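Local coordinates for glutamine amidotransferase domain-containing protein (Streptococcus mutans, PDB 3L7N), which probably acts as a class I glutamine amidotransferase, a family whose members release ammonia from glutamine and pass it to an acceptor substrate, at residues Ala16-Ala21 / Val28-Val33. Sequence-based numbering, arbitrary orientation.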
loop_
_atom_site.group_PDB
_atom_site.type_symbol
_atom_site.label_atom_id
_atom_site.label_comp_id
_atom_site.label_asym_id
_atom_site.label_seq_id
_atom_site.Cartn_x
_atom_site.Cartn_y
_atom_site.Cartn_z
ATOM N N ALA A 16 10.760 -2.243 -0.682
ATOM C CA ALA A 16 11.220 -2.783 0.580
ATOM C C ALA A 16 10.417 -3.956 1.107
ATOM O O ALA A 16 10.904 -4.660 1.960
ATOM C CB ALA A 16 11.307 -1.717 1.612
ATOM N N TYR A 17 9.139 -4.140 0.640
ATOM C CA TYR A 17 8.360 -5.343 1.065
ATOM C C TYR A 17 9.068 -6.584 0.543
ATOM O O TYR A 17 9.263 -7.585 1.285
ATOM C CB TYR A 17 6.947 -5.309 0.553
ATOM C CG TYR A 17 6.048 -4.304 1.231
ATOM C CD1 TYR A 17 5.392 -4.617 2.444
ATOM C CD2 TYR A 17 5.803 -3.033 0.643
ATOM C CE1 TYR A 17 4.502 -3.713 3.055
ATOM C CE2 TYR A 17 4.977 -2.078 1.291
ATOM C CZ TYR A 17 4.315 -2.448 2.501
ATOM O OH TYR A 17 3.504 -1.556 3.134
ATOM N N LEU A 18 9.548 -6.503 -0.725
ATOM C CA LEU A 18 10.255 -7.608 -1.335
ATOM C C LEU A 18 11.570 -7.799 -0.653
ATOM O O LEU A 18 11.910 -8.933 -0.284
ATOM C CB LEU A 18 10.463 -7.375 -2.819
ATOM C CG LEU A 18 11.073 -8.555 -3.600
ATOM C CD1 LEU A 18 10.446 -9.887 -3.178
ATOM C CD2 LEU A 18 10.965 -8.355 -5.167
ATOM N N ALA A 19 12.323 -6.689 -0.441
ATOM C CA ALA A 19 13.641 -6.769 0.236
ATOM C C ALA A 19 13.546 -7.416 1.614
ATOM O O ALA A 19 14.316 -8.342 1.954
ATOM C CB ALA A 19 14.193 -5.485 0.348
ATOM N N TRP A 20 12.590 -6.961 2.397
ATOM C CA TRP A 20 12.275 -7.589 3.660
ATOM C C TRP A 20 12.059 -9.031 3.485
ATOM O O TRP A 20 12.659 -9.847 4.180
ATOM C CB TRP A 20 11.020 -6.941 4.305
ATOM C CG TRP A 20 10.628 -7.624 5.580
ATOM C CD1 TRP A 20 11.233 -7.487 6.821
ATOM C CD2 TRP A 20 9.634 -8.642 5.728
ATOM N NE1 TRP A 20 10.646 -8.353 7.730
ATOM C CE2 TRP A 20 9.671 -9.079 7.089
ATOM C CE3 TRP A 20 8.676 -9.201 4.860
ATOM C CZ2 TRP A 20 8.764 -10.053 7.605
ATOM C CZ3 TRP A 20 7.784 -10.225 5.379
ATOM C CH2 TRP A 20 7.848 -10.621 6.722
ATOM N N ALA A 21 11.151 -9.388 2.574
ATOM C CA ALA A 21 10.851 -10.810 2.365
ATOM C C ALA A 21 12.129 -11.592 1.991
ATOM O O ALA A 21 12.324 -12.705 2.444
ATOM C CB ALA A 21 9.727 -11.002 1.301
ATOM N N VAL A 28 9.148 -16.152 -1.856
ATOM C CA VAL A 28 8.339 -15.143 -2.578
ATOM C C VAL A 28 7.716 -15.682 -3.913
ATOM O O VAL A 28 8.398 -16.286 -4.699
ATOM C CB VAL A 28 9.192 -13.979 -2.905
ATOM C CG1 VAL A 28 8.546 -13.131 -3.836
ATOM C CG2 VAL A 28 9.538 -13.240 -1.685
ATOM N N SER A 29 6.444 -15.425 -4.157
ATOM C CA SER A 29 5.895 -15.596 -5.541
ATOM C C SER A 29 5.183 -14.342 -5.937
ATOM O O SER A 29 4.908 -13.531 -5.099
ATOM C CB SER A 29 4.956 -16.806 -5.628
ATOM O OG SER A 29 4.175 -16.925 -4.457
ATOM N N MET A 30 4.892 -14.158 -7.208
ATOM C CA MET A 30 4.255 -12.928 -7.627
ATOM C C MET A 30 3.232 -13.139 -8.724
ATOM O O MET A 30 3.289 -14.112 -9.426
ATOM C CB MET A 30 5.267 -12.006 -8.142
ATOM C CG MET A 30 6.112 -11.427 -7.159
ATOM S SD MET A 30 7.652 -11.042 -7.947
ATOM C CE MET A 30 8.095 -9.585 -7.123
ATOM N N THR A 31 2.346 -12.175 -8.929
ATOM C CA THR A 31 1.463 -12.227 -10.043
ATOM C C THR A 31 1.569 -10.916 -10.657
ATOM O O THR A 31 1.258 -9.910 -10.037
ATOM C CB THR A 31 -0.030 -12.469 -9.588
ATOM O OG1 THR A 31 -0.152 -13.770 -8.998
ATOM C CG2 THR A 31 -0.967 -12.379 -10.760
ATOM N N LYS A 32 2.023 -10.848 -11.865
ATOM C CA LYS A 32 2.120 -9.551 -12.447
ATOM C C LYS A 32 0.912 -9.300 -13.370
ATOM O O LYS A 32 0.948 -9.663 -14.553
ATOM C CB LYS A 32 3.430 -9.411 -13.162
ATOM C CG LYS A 32 4.567 -9.427 -12.263
ATOM C CD LYS A 32 5.878 -9.698 -12.987
ATOM C CE LYS A 32 7.016 -9.927 -12.006
ATOM N NZ LYS A 32 8.241 -10.314 -12.667
ATOM N N VAL A 33 -0.199 -8.766 -12.817
ATOM C CA VAL A 33 -1.429 -8.710 -13.596
ATOM C C VAL A 33 -1.307 -7.918 -14.883
ATOM O O VAL A 33 -1.890 -8.278 -15.879
ATOM C CB VAL A 33 -2.594 -8.271 -12.804
ATOM C CG1 VAL A 33 -2.725 -9.125 -11.617
ATOM C CG2 VAL A 33 -2.479 -6.806 -12.416
#
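Leu18, on helix 15-23, reaches over to Val28 and Met30 of strand 27-32, closing the beta-alpha-beta unit formed by strand 2-7, this helix and the outermost strand on this side of the sheet. The unit belongs to the class I glutamine amidotransferase domain. Helix segment 16-21 and strand segment 28-32 run nearly antiparallel, at 152°, with axes 10.3 Å apart at closest approach, and no hydrogen bond links the two segments; apolar side chains alone bridge them. From CB, the Leu18 side chain carries CG anti to the backbone N (chi1 -174°), and at CG it forks. The CD1 methyl sits against the fork of Val28, 3.8 Å from both CG1 and CG2 of that valine. The CD2 branch goes on along the strand to Met30, which meets it with its terminal methyl. The Met30 chain turns about its CG-SD bond (chi3 145°), and the Leu18 side chain crosses those of Val28 and Met30 each at about a right angle. Ala21, one turn further along the helix, points its CB at the strand and packs against CG2 of Val28 where the two backbones draw nearest, CA of Ala21 and CA of Val28 being 7.0 Å apart. The same alanine also touches Ile3 of strand 2-7, while Met30 rests on Phe5, so both Ala21 and Met30 also touch the neighbouring parallel strand. The backbones of Ser29 and Thr31 hydrogen-bond to that strand. At the far end of the leucine, CD2 of Leu18 stands 3.7 Å from CE of Met30, methyl against methyl.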